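Local atomic coordinates of internalin C2 (Listeria monocytogenes serotype 4b str. F2365, PDB entry 4FHO), a protein that probably acts in cell adhesion or host-cell invasion, as a leucine-rich-repeat protein of the internalin family with a helical N-terminal cap domain. Residues T13-N16 and V17-D21; V41-A44 and D45-G48. All coordinates share one frame; numbering follows the deposited sequence.

Contact 1: residues T13-N16 and V17-D21; sequences TPIN and VIFPD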
loop_
_atom_site.group_PDB
_atom_site.type_symbol
_atom_site.label_atom_id
_atom_site.label_comp_id
_atom_site.label_asym_id
_atom_site.label_seq_id
_atom_site.Cartn_x
_atom_site.Cartn_y
_atom_site.Cartn_z
ATOM N N THR A 13 -0.969 -23.798 20.062
ATOM C CA THR A 13 -2.385 -23.607 19.737
ATOM C C THR A 13 -2.613 -24.062 18.289
ATOM O O THR A 13 -1.703 -23.909 17.476
ATOM C CB THR A 13 -2.758 -22.114 19.874
ATOM O OG1 THR A 13 -2.417 -21.667 21.190
ATOM C CG2 THR A 13 -4.248 -21.876 19.638
ATOM N N PRO A 14 -3.799 -24.643 17.971
ATOM C CA PRO A 14 -4.081 -24.986 16.577
ATOM C C PRO A 14 -4.090 -23.762 15.656
ATOM O O PRO A 14 -4.494 -22.671 16.086
ATOM C CB PRO A 14 -5.471 -25.621 16.647
ATOM C CG PRO A 14 -5.532 -26.220 18.005
ATOM C CD PRO A 14 -4.800 -25.243 18.880
ATOM N N ILE A 15 -3.654 -23.946 14.411
ATOM C CA ILE A 15 -3.579 -22.842 13.436
ATOM C C ILE A 15 -4.954 -22.197 13.188
ATOM O O ILE A 15 -5.039 -20.960 13.065
ATOM C CB ILE A 15 -2.901 -23.279 12.096
ATOM C CG1 ILE A 15 -1.428 -23.668 12.318
ATOM C CG2 ILE A 15 -2.940 -22.173 11.054
ATOM C CD1 ILE A 15 -0.859 -24.523 11.204
ATOM N N ASN A 16 -6.020 -23.003 13.157
ATOM C CA ASN A 16 -7.391 -22.465 12.927
ATOM C C ASN A 16 -8.090 -21.832 14.147
ATOM O O ASN A 16 -9.227 -21.377 14.020
ATOM C CB ASN A 16 -8.299 -23.501 12.226
ATOM C CG ASN A 16 -8.657 -24.708 13.097
ATOM O OD1 ASN A 16 -8.115 -24.922 14.177
ATOM N ND2 ASN A 16 -9.582 -25.509 12.602
ATOM N N VAL A 17 -7.431 -21.846 15.310
ATOM C CA VAL A 17 -7.858 -21.086 16.507
ATOM C C VAL A 17 -7.251 -19.691 16.433
ATOM O O VAL A 17 -7.973 -18.698 16.554
ATOM C CB VAL A 17 -7.395 -21.749 17.828
ATOM C CG1 VAL A 17 -7.636 -20.839 19.038
ATOM C CG2 VAL A 17 -8.089 -23.092 18.037
ATOM N N ILE A 18 -5.924 -19.644 16.260
ATOM C CA ILE A 18 -5.147 -18.390 16.123
ATOM C C ILE A 18 -5.628 -17.575 14.911
ATOM O O ILE A 18 -5.835 -16.379 15.024
ATOM C CB ILE A 18 -3.627 -18.658 15.934
ATOM C CG1 ILE A 18 -3.004 -19.410 17.114
ATOM C CG2 ILE A 18 -2.847 -17.354 15.764
ATOM C CD1 ILE A 18 -1.666 -20.018 16.742
ATOM N N PHE A 19 -5.777 -18.239 13.760
ATOM C CA PHE A 19 -6.237 -17.622 12.504
ATOM C C PHE A 19 -7.633 -18.166 12.189
ATOM O O PHE A 19 -7.754 -19.216 11.535
ATOM C CB PHE A 19 -5.269 -17.928 11.370
ATOM C CG PHE A 19 -3.892 -17.388 11.598
ATOM C CD1 PHE A 19 -3.557 -16.101 11.180
ATOM C CD2 PHE A 19 -2.919 -18.159 12.243
ATOM C CE1 PHE A 19 -2.277 -15.597 11.391
ATOM C CE2 PHE A 19 -1.638 -17.651 12.463
ATOM C CZ PHE A 19 -1.318 -16.365 12.039
ATOM N N PRO A 20 -8.695 -17.486 12.691
ATOM C CA PRO A 20 -10.051 -18.024 12.473
ATOM C C PRO A 20 -10.545 -18.047 11.018
ATOM O O PRO A 20 -11.379 -18.876 10.691
ATOM C CB PRO A 20 -10.935 -17.148 13.376
ATOM C CG PRO A 20 -10.130 -15.938 13.666
ATOM C CD PRO A 20 -8.712 -16.406 13.697
ATOM N N ASP A 21 -10.011 -17.184 10.160
ATOM C CA ASP A 21 -10.340 -17.210 8.733
ATOM C C ASP A 21 -9.719 -18.461 8.070
ATOM O O ASP A 21 -8.499 -18.557 8.039
ATOM C CB ASP A 21 -9.832 -15.945 8.047
ATOM C CG ASP A 21 -10.400 -15.771 6.677
ATOM O OD1 ASP A 21 -9.944 -16.491 5.757
ATOM O OD2 ASP A 21 -11.288 -14.898 6.513
#
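Pro14 and Val17 meet where strand 13-14 gives way to the short helix 15-18, and the backbone closes on itself in a single turn. Pro14 is the N-cap residue. Its O accepts from Val17 N at 3.1 Å, and a weak bond from Ile18 N reaches the same oxygen. One residue on, Phe19 N is bound to Ile15 O at 2.9 Å, the shortest of the three bonds. Phe19 is the first residue to leave helical geometry.

On the exposed side, Val17 CG2 lies over the Pro14 ring, 3.9 Å from Pro14 CB, and the two side chains run alongside, pointing the same way. Val17 CG1 has its own partner, Thr13 CG2, at 3.6 Å. That methyl is placed by Thr13 chi1 of -55°, which sets CG2 opposite the backbone N and turns OG1 to the other side, where it bonds to Gln11 O. Thr13 CG2 also touches Ile18 CG1 at 3.7 Å, and so bridges between exposed Val17 and buried Ile18.

On the buried side, Ile15 O sits at the edge of the Phe19 ring, in its plane, 3.6 Å from Phe19 CD2. Ile15 CG2 approaches Phe19 CD2 at 4.2 Å. Both side chains also pack on Val28 of helix 22-31, and Phe19 reaches Leu24. Further on, Asp21 OD1 caps helix 22-31 weakly, while OD2 accepts from Thr60 N.

Pro14, a proline with no N-H, lends only its carbonyl to the turn. That oxygen takes Val17 N and, weakly, Ile18 N. The chemistry implies a turn held by backbone bonds, with side chains that meet by apolar packing.

Contact 2: residues V41-A44 and D45-G48; sequences VTQA and DLDG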
loop_
_atom_site.group_PDB
_atom_site.type_symbol
_atom_site.label_atom_id
_atom_site.label_comp_id
_atom_site.label_asym_id
_atom_site.label_seq_id
_atom_site.Cartn_x
_atom_site.Cartn_y
_atom_site.Cartn_z
ATOM N N VAL A 41 0.860 -25.040 16.238
ATOM C CA VAL A 41 2.103 -24.298 15.966
ATOM C C VAL A 41 2.608 -23.666 17.266
ATOM O O VAL A 41 1.809 -23.348 18.171
ATOM C CB VAL A 41 1.928 -23.226 14.873
ATOM C CG1 VAL A 41 1.735 -23.893 13.526
ATOM C CG2 VAL A 41 0.766 -22.299 15.187
ATOM N N THR A 42 3.937 -23.547 17.374
ATOM C CA THR A 42 4.588 -22.795 18.459
ATOM C C THR A 42 4.692 -21.338 18.009
ATOM O O THR A 42 4.448 -21.024 16.831
ATOM C CB THR A 42 6.003 -23.331 18.768
ATOM O OG1 THR A 42 6.846 -23.170 17.619
ATOM C CG2 THR A 42 5.953 -24.810 19.134
ATOM N N GLN A 43 5.053 -20.455 18.941
ATOM C CA GLN A 43 5.364 -19.061 18.605
ATOM C C GLN A 43 6.596 -18.954 17.694
ATOM O O GLN A 43 6.623 -18.091 16.810
ATOM C CB GLN A 43 5.536 -18.196 19.864
ATOM C CG GLN A 43 5.787 -16.709 19.606
ATOM C CD GLN A 43 4.746 -16.071 18.693
ATOM O OE1 GLN A 43 3.539 -16.189 18.930
ATOM N NE2 GLN A 43 5.210 -15.399 17.644
ATOM N N ALA A 44 7.589 -19.829 17.906
ATOM C CA ALA A 44 8.764 -19.941 17.013
ATOM C C ALA A 44 8.409 -20.223 15.538
ATOM O O ALA A 44 9.056 -19.673 14.644
ATOM C CB ALA A 44 9.735 -20.996 17.525
ATOM N N ASP A 45 7.398 -21.068 15.297
ATOM C CA ASP A 45 6.893 -21.332 13.925
ATOM C C ASP A 45 6.317 -20.065 13.306
ATOM O O ASP A 45 6.592 -19.753 12.151
ATOM C CB ASP A 45 5.786 -22.394 13.905
ATOM C CG ASP A 45 6.261 -23.754 14.353
ATOM O OD1 ASP A 45 7.107 -24.344 13.654
ATOM O OD2 ASP A 45 5.763 -24.233 15.392
ATOM N N LEU A 46 5.516 -19.345 14.096
ATOM C CA LEU A 46 4.948 -18.055 13.680
ATOM C C LEU A 46 6.037 -16.992 13.451
ATOM O O LEU A 46 5.976 -16.264 12.465
ATOM C CB LEU A 46 3.900 -17.574 14.699
ATOM C CG LEU A 46 2.656 -18.450 14.919
ATOM C CD1 LEU A 46 1.668 -17.765 15.840
ATOM C CD2 LEU A 46 1.965 -18.756 13.592
ATOM N N ASP A 47 7.038 -16.938 14.337
ATOM C CA ASP A 47 8.180 -16.004 14.184
ATOM C C ASP A 47 9.071 -16.273 12.950
ATOM O O ASP A 47 9.779 -15.363 12.511
ATOM C CB ASP A 47 9.029 -15.929 15.478
ATOM C CG ASP A 47 8.357 -15.116 16.606
ATOM O OD1 ASP A 47 7.477 -14.271 16.351
ATOM O OD2 ASP A 47 8.720 -15.312 17.776
ATOM N N GLY A 48 9.023 -17.495 12.395
ATOM C CA GLY A 48 9.714 -17.840 11.146
ATOM C C GLY A 48 8.988 -17.515 9.837
ATOM O O GLY A 48 9.547 -17.756 8.776
#
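Thr42 and Asp45 are brought together by two first torsions. Thr42 OG1 stands between its backbone N and carbonyl carbon (chi1 63°), and Asp45 CG lies opposite its own carbonyl carbon (chi1 -64°), which swings the carboxylate back to the start of helix 43-47. The result is a capping box with Thr42 as N-cap. Asp45 N donates to Thr42 OG1 at 3.2 Å. In return, Thr42 N donates to Asp45 OD2 at 2.8 Å, and OD2 receives it on its anti lone pair, the one away from OD1. Thr42 OG1 gives its proton to Asp45 OD2 at 2.7 Å, from above the carboxylate plane. Two donors therefore grip one oxygen from different directions.

One residue on, Gln43 reaches Asp47 across a turn of the helix. The Gln43 chain is bent at chi2, and this carries NE2 back alongside the helix. Gln43 NE2 lies 2.8 Å from Asp47 OD1, but the bond is weak because it is bent. The amide and carboxylate planes are turned 56° from each other. Each group has a stronger partner outside: Gln43 OE1 accepts from Ile9 N, and Asp47 OD1 accepts from Asn69 ND2. Gln43 NE2 also donates to Tyr67 O. Between the same two residues, Asp47 N bonds to Gln43 O at 2.8 Å.

Leu46 turns to the buried side. Its CD2 meets Val41 CG2 at 4.1 Å, the side chains crossing at about a right angle, and Leu46 CD1 lies 3.9 Å from Gln43 OE1.

The chemistry implies a capped helix start. The box satisfies Thr42 N and Asp45 N, and the negative carboxylate at the N-terminal end would be favoured by the helix dipole. The Gln43 and Asp47 side chains tie the helix to neighbouring loops.

Contacts 1 and 2 lie in series within the N-terminal cap domain, at the end of the chain where the parallel leucine-rich-repeat sheet begins with strand 51-53. Their centres are about 13 Å apart. Strands 13-14 and 40-41 join them in a small antiparallel sheet, with a probable hydrogen bond between Thr13 O and Val41 N at 3.1 Å. Next to this sheet the two turns share an apolar core. Val41 CG1 packs on Ile15 CG1 at 3.4 Å, Val41 CG2 on Ile18 CD1 at 3.7 Å, and Leu46 CD2 on Phe19 CE2 at 3.9 Å. Ile18 and Leu46 also both touch Tyr67. Neither contact includes a known ligand site.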